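D-glycero-D-manno-heptose 1-phosphate kinase (PDB 3K85) probably phosphorylates a sugar phosphate, D-glycero-D-manno-heptose 1-phosphate, at the expense of ATP, as a member of the GHMP kinase family. Local coordinates at residues 31-43 against 325-337. Residues are numbered along the deposited sequence; the frame is centred on the assembly and turned at random.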
loop_
_atom_site.group_PDB
_atom_site.type_symbol
_atom_site.label_atom_id
_atom_site.label_comp_id
_atom_site.label_asym_id
_atom_site.label_seq_id
_atom_site.Cartn_x
_atom_site.Cartn_y
_atom_site.Cartn_z
ATOM N N LEU A 31 -11.633 -8.051 -9.507
ATOM C CA LEU A 31 -10.544 -7.994 -8.543
ATOM C C LEU A 31 -9.238 -8.297 -9.257
ATOM O O LEU A 31 -9.109 -9.317 -9.940
ATOM C CB LEU A 31 -10.781 -8.989 -7.397
ATOM C CG LEU A 31 -11.869 -8.565 -6.408
ATOM C CD1 LEU A 31 -12.039 -9.627 -5.338
ATOM C CD2 LEU A 31 -11.501 -7.234 -5.780
ATOM N N ILE A 32 -8.271 -7.398 -9.104
ATOM C CA ILE A 32 -6.990 -7.561 -9.758
ATOM C C ILE A 32 -5.743 -7.255 -8.940
ATOM O O ILE A 32 -5.672 -6.260 -8.213
ATOM C CB ILE A 32 -6.944 -6.710 -11.036
ATOM C CG1 ILE A 32 -7.650 -7.469 -12.160
ATOM C CG2 ILE A 32 -5.496 -6.366 -11.403
ATOM C CD1 ILE A 32 -7.583 -6.802 -13.489
ATOM N N LEU A 33 -4.749 -8.123 -9.079
ATOM C CA LEU A 33 -3.471 -7.926 -8.417
ATOM C C LEU A 33 -2.427 -7.902 -9.516
ATOM O O LEU A 33 -2.168 -8.919 -10.153
ATOM C CB LEU A 33 -3.152 -9.067 -7.449
ATOM C CG LEU A 33 -1.854 -8.819 -6.669
ATOM C CD1 LEU A 33 -2.047 -7.622 -5.756
ATOM C CD2 LEU A 33 -1.486 -10.038 -5.849
ATOM N N ASN A 34 -1.850 -6.734 -9.759
ATOM C CA ASN A 34 -0.817 -6.607 -10.780
ATOM C C ASN A 34 0.326 -5.723 -10.279
ATOM O O ASN A 34 0.224 -5.056 -9.242
ATOM C CB ASN A 34 -1.395 -6.044 -12.090
ATOM C CG ASN A 34 -2.069 -4.700 -11.907
ATOM O OD1 ASN A 34 -1.725 -3.934 -11.008
ATOM N ND2 ASN A 34 -3.035 -4.399 -12.778
ATOM N N ALA A 35 1.411 -5.706 -11.034
ATOM C CA ALA A 35 2.583 -4.943 -10.627
ATOM C C ALA A 35 3.367 -4.479 -11.832
ATOM O O ALA A 35 3.615 -5.263 -12.743
ATOM C CB ALA A 35 3.463 -5.814 -9.740
ATOM N N THR A 36 3.768 -3.215 -11.830
ATOM C CA THR A 36 4.534 -2.676 -12.934
ATOM C C THR A 36 5.982 -3.175 -12.891
ATOM O O THR A 36 6.499 -3.507 -11.829
ATOM C CB THR A 36 4.502 -1.159 -12.913
ATOM O OG1 THR A 36 4.771 -0.700 -11.586
ATOM C CG2 THR A 36 3.131 -0.658 -13.366
ATOM N N ILE A 37 6.611 -3.238 -14.061
ATOM C CA ILE A 37 7.985 -3.718 -14.198
ATOM C C ILE A 37 8.860 -2.718 -14.964
ATOM O O ILE A 37 8.341 -1.836 -15.646
ATOM C CB ILE A 37 8.014 -5.076 -14.932
ATOM C CG1 ILE A 37 7.431 -4.926 -16.341
ATOM C CG2 ILE A 37 7.222 -6.108 -14.141
ATOM C CD1 ILE A 37 7.491 -6.219 -17.153
ATOM N N ASN A 38 10.181 -2.873 -14.869
ATOM C CA ASN A 38 11.111 -1.953 -15.522
ATOM C C ASN A 38 11.192 -1.923 -17.051
ATOM O O ASN A 38 12.260 -1.647 -17.609
ATOM C CB ASN A 38 12.521 -2.140 -14.951
ATOM C CG ASN A 38 13.029 -3.554 -15.101
ATOM O OD1 ASN A 38 12.307 -4.447 -15.559
ATOM N ND2 ASN A 38 14.273 -3.775 -14.699
ATOM N N LEU A 39 10.080 -2.200 -17.723
ATOM C CA LEU A 39 10.017 -2.125 -19.185
ATOM C C LEU A 39 9.048 -0.971 -19.427
ATOM O O LEU A 39 7.904 -1.016 -18.977
ATOM C CB LEU A 39 9.491 -3.437 -19.779
ATOM C CG LEU A 39 10.575 -4.487 -20.063
ATOM C CD1 LEU A 39 11.587 -4.537 -18.923
ATOM C CD2 LEU A 39 9.928 -5.839 -20.251
ATOM N N TYR A 40 9.500 0.051 -20.148
ATOM C CA TYR A 40 8.700 1.248 -20.342
ATOM C C TYR A 40 8.278 1.690 -21.740
ATOM O O TYR A 40 8.620 1.080 -22.752
ATOM C CB TYR A 40 9.445 2.421 -19.713
ATOM C CG TYR A 40 9.911 2.204 -18.290
ATOM C CD1 TYR A 40 9.140 2.651 -17.206
ATOM C CD2 TYR A 40 11.159 1.614 -18.019
ATOM C CE1 TYR A 40 9.600 2.532 -15.890
ATOM C CE2 TYR A 40 11.627 1.488 -16.702
ATOM C CZ TYR A 40 10.839 1.955 -15.644
ATOM O OH TYR A 40 11.292 1.875 -14.343
ATOM N N ALA A 41 7.530 2.795 -21.742
ATOM C CA ALA A 41 7.052 3.482 -22.932
ATOM C C ALA A 41 7.633 4.867 -22.700
ATOM O O ALA A 41 7.533 5.402 -21.593
ATOM C CB ALA A 41 5.518 3.548 -22.946
ATOM N N TYR A 42 8.257 5.459 -23.706
ATOM C CA TYR A 42 8.838 6.777 -23.497
ATOM C C TYR A 42 8.238 7.713 -24.502
ATOM O O TYR A 42 7.769 7.294 -25.545
ATOM C CB TYR A 42 10.360 6.760 -23.689
ATOM C CG TYR A 42 11.071 5.636 -22.967
ATOM C CD1 TYR A 42 11.882 5.883 -21.846
ATOM C CD2 TYR A 42 10.958 4.327 -23.418
ATOM C CE1 TYR A 42 12.566 4.832 -21.204
ATOM C CE2 TYR A 42 11.628 3.281 -22.786
ATOM C CZ TYR A 42 12.428 3.531 -21.686
ATOM O OH TYR A 42 13.050 2.460 -21.071
ATOM N N CYS A 43 8.263 8.993 -24.185
ATOM C CA CYS A 43 7.721 9.983 -25.079
ATOM C C CYS A 43 8.339 11.319 -24.739
ATOM O O CYS A 43 8.524 11.642 -23.568
ATOM C CB CYS A 43 6.194 10.058 -24.929
ATOM S SG CYS A 43 5.431 11.506 -25.728
ATOM N N PHE A 325 13.126 -16.273 -26.315
ATOM C CA PHE A 325 14.076 -15.720 -25.352
ATOM C C PHE A 325 13.444 -15.364 -24.012
ATOM O O PHE A 325 12.240 -15.113 -23.920
ATOM C CB PHE A 325 14.764 -14.472 -25.919
ATOM C CG PHE A 325 13.823 -13.329 -26.235
ATOM C CD1 PHE A 325 14.327 -12.047 -26.447
ATOM C CD2 PHE A 325 12.446 -13.531 -26.352
ATOM C CE1 PHE A 325 13.480 -10.986 -26.769
ATOM C CE2 PHE A 325 11.589 -12.477 -26.673
ATOM C CZ PHE A 325 12.109 -11.203 -26.883
ATOM N N VAL A 326 14.270 -15.355 -22.971
ATOM C CA VAL A 326 13.804 -14.997 -21.643
ATOM C C VAL A 326 14.063 -13.506 -21.466
ATOM O O VAL A 326 15.167 -13.020 -21.714
ATOM C CB VAL A 326 14.542 -15.804 -20.551
ATOM C CG1 VAL A 326 14.402 -15.121 -19.194
ATOM C CG2 VAL A 326 13.967 -17.209 -20.483
HETATM N N MSE A 327 13.029 -12.782 -21.056
HETATM C CA MSE A 327 13.133 -11.345 -20.861
HETATM C C MSE A 327 13.400 -10.995 -19.399
HETATM O O MSE A 327 12.544 -11.179 -18.535
HETATM C CB MSE A 327 11.846 -10.661 -21.344
HETATM C CG MSE A 327 11.837 -9.144 -21.206
HETATM SE SE MSE A 327 13.322 -8.257 -22.105
HETATM C CE MSE A 327 12.432 -7.701 -23.735
ATOM N N PRO A 328 14.608 -10.494 -19.104
ATOM C CA PRO A 328 14.967 -10.119 -17.736
ATOM C C PRO A 328 14.192 -8.872 -17.315
ATOM O O PRO A 328 14.008 -7.940 -18.104
ATOM C CB PRO A 328 16.468 -9.879 -17.837
ATOM C CG PRO A 328 16.611 -9.332 -19.216
ATOM C CD PRO A 328 15.739 -10.263 -20.021
ATOM N N PHE A 329 13.747 -8.850 -16.065
ATOM C CA PHE A 329 12.972 -7.722 -15.590
ATOM C C PHE A 329 13.148 -7.513 -14.095
ATOM O O PHE A 329 13.712 -8.342 -13.389
ATOM C CB PHE A 329 11.485 -7.975 -15.861
ATOM C CG PHE A 329 10.866 -8.941 -14.896
ATOM C CD1 PHE A 329 10.199 -8.479 -13.766
ATOM C CD2 PHE A 329 11.051 -10.312 -15.050
ATOM C CE1 PHE A 329 9.734 -9.370 -12.800
ATOM C CE2 PHE A 329 10.589 -11.220 -14.083
ATOM C CZ PHE A 329 9.932 -10.747 -12.958
ATOM N N GLN A 330 12.619 -6.389 -13.633
ATOM C CA GLN A 330 12.626 -6.033 -12.232
ATOM C C GLN A 330 11.323 -5.268 -11.996
ATOM O O GLN A 330 10.833 -4.567 -12.887
ATOM C CB GLN A 330 13.832 -5.149 -11.903
ATOM C CG GLN A 330 15.170 -5.862 -12.031
ATOM C CD GLN A 330 15.266 -7.067 -11.110
ATOM O OE1 GLN A 330 15.129 -6.940 -9.892
ATOM N NE2 GLN A 330 15.499 -8.244 -11.686
ATOM N N PHE A 331 10.750 -5.431 -10.812
ATOM C CA PHE A 331 9.526 -4.731 -10.465
ATOM C C PHE A 331 9.889 -3.279 -10.218
ATOM O O PHE A 331 10.951 -2.993 -9.670
ATOM C CB PHE A 331 8.924 -5.333 -9.202
ATOM C CG PHE A 331 8.296 -6.671 -9.418
ATOM C CD1 PHE A 331 7.133 -6.792 -10.174
ATOM C CD2 PHE A 331 8.861 -7.810 -8.866
ATOM C CE1 PHE A 331 6.540 -8.029 -10.376
ATOM C CE2 PHE A 331 8.281 -9.055 -9.059
ATOM C CZ PHE A 331 7.117 -9.167 -9.814
ATOM N N ILE A 332 9.031 -2.360 -10.636
ATOM C CA ILE A 332 9.308 -0.950 -10.418
ATOM C C ILE A 332 8.119 -0.411 -9.625
ATOM O O ILE A 332 6.969 -0.703 -9.950
ATOM C CB ILE A 332 9.507 -0.205 -11.776
ATOM C CG1 ILE A 332 9.868 1.258 -11.528
ATOM C CG2 ILE A 332 8.261 -0.292 -12.618
ATOM C CD1 ILE A 332 11.193 1.444 -10.783
ATOM N N ASP A 333 8.388 0.358 -8.572
ATOM C CA ASP A 333 7.313 0.873 -7.725
ATOM C C ASP A 333 6.640 2.162 -8.165
ATOM O O ASP A 333 5.589 2.519 -7.635
ATOM C CB ASP A 333 7.801 1.066 -6.289
ATOM C CG ASP A 333 6.660 1.403 -5.333
ATOM O OD1 ASP A 333 5.838 0.504 -5.050
ATOM O OD2 ASP A 333 6.575 2.567 -4.875
ATOM N N ASP A 334 7.232 2.859 -9.126
ATOM C CA ASP A 334 6.666 4.115 -9.593
ATOM C C ASP A 334 5.760 3.975 -10.804
ATOM O O ASP A 334 5.898 3.055 -11.600
ATOM C CB ASP A 334 7.792 5.100 -9.911
ATOM C CG ASP A 334 8.364 5.750 -8.667
ATOM O OD1 ASP A 334 8.333 5.109 -7.589
ATOM O OD2 ASP A 334 8.853 6.899 -8.773
ATOM N N GLY A 335 4.823 4.897 -10.931
ATOM C CA GLY A 335 3.929 4.879 -12.067
ATOM C C GLY A 335 4.457 5.874 -13.079
ATOM O O GLY A 335 5.567 6.380 -12.945
ATOM N N ALA A 336 3.651 6.166 -14.086
ATOM C CA ALA A 336 4.026 7.099 -15.134
ATOM C C ALA A 336 4.365 8.488 -14.598
ATOM O O ALA A 336 3.727 8.984 -13.671
ATOM C CB ALA A 336 2.888 7.203 -16.145
ATOM N N HIS A 337 5.371 9.127 -15.185
ATOM C CA HIS A 337 5.731 10.470 -14.758
ATOM C C HIS A 337 6.401 11.259 -15.872
ATOM O O HIS A 337 6.925 10.686 -16.834
ATOM C CB HIS A 337 6.644 10.426 -13.526
ATOM C CG HIS A 337 7.932 9.699 -13.752
ATOM N ND1 HIS A 337 8.038 8.328 -13.657
ATOM C CD2 HIS A 337 9.160 10.150 -14.097
ATOM C CE1 HIS A 337 9.279 7.967 -13.933
ATOM N NE2 HIS A 337 9.981 9.052 -14.204
#
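The Asn-38 side chain runs alongside the first carbons of Gln-330, with Asn-38 ND2 3.1 Å from Gln-330 CB. The Asn-38 backbone N donates to Gln-330 O at 2.7 Å. The Asn-38 side chain folds back between its own N and carbonyl carbon (chi1 58°), which brings Asn-38 OD1 to Gln-330 N at 2.8 Å. That donor stands above the OD1 carbonyl plane. Replacing Asn-38 with alanine removes OD1 and is likely to leave Gln-330 N without this acceptor and the 329-330 backbone freer to move. Next along, Ile-332 N donates to Thr-36 O at 3.0 Å. Thr-36 OG1 returns a bond to Ile-332 O at 2.7 Å and is also hydrogen-bonded to Gly-168 N. Segment 325-337 lies in the loop that runs from helix 309-320 to strand 337-340 of the GHMP kinase fold. It meets the chain where strand 30-37 turns a corner into strand 39-47, and Ile-37 and Phe-331 form a single beta bridge. Ile-37 CG2 touches both rings, 3.8 Å from Phe-329 CD1 and 4.0 Å from Phe-331 CD1. Phe-329 places CE1 over one face of Phe-331, toward the rim. Ala-35 CB also touches Phe-331 CD1. Past the corner, the Ile-332 branch comes in across Tyr-40, and Ile-332 CG1 sits at the ring edge, 3.2 Å from Tyr-40 OH. Lys-7 makes a cation-pi contact with the same tyrosine.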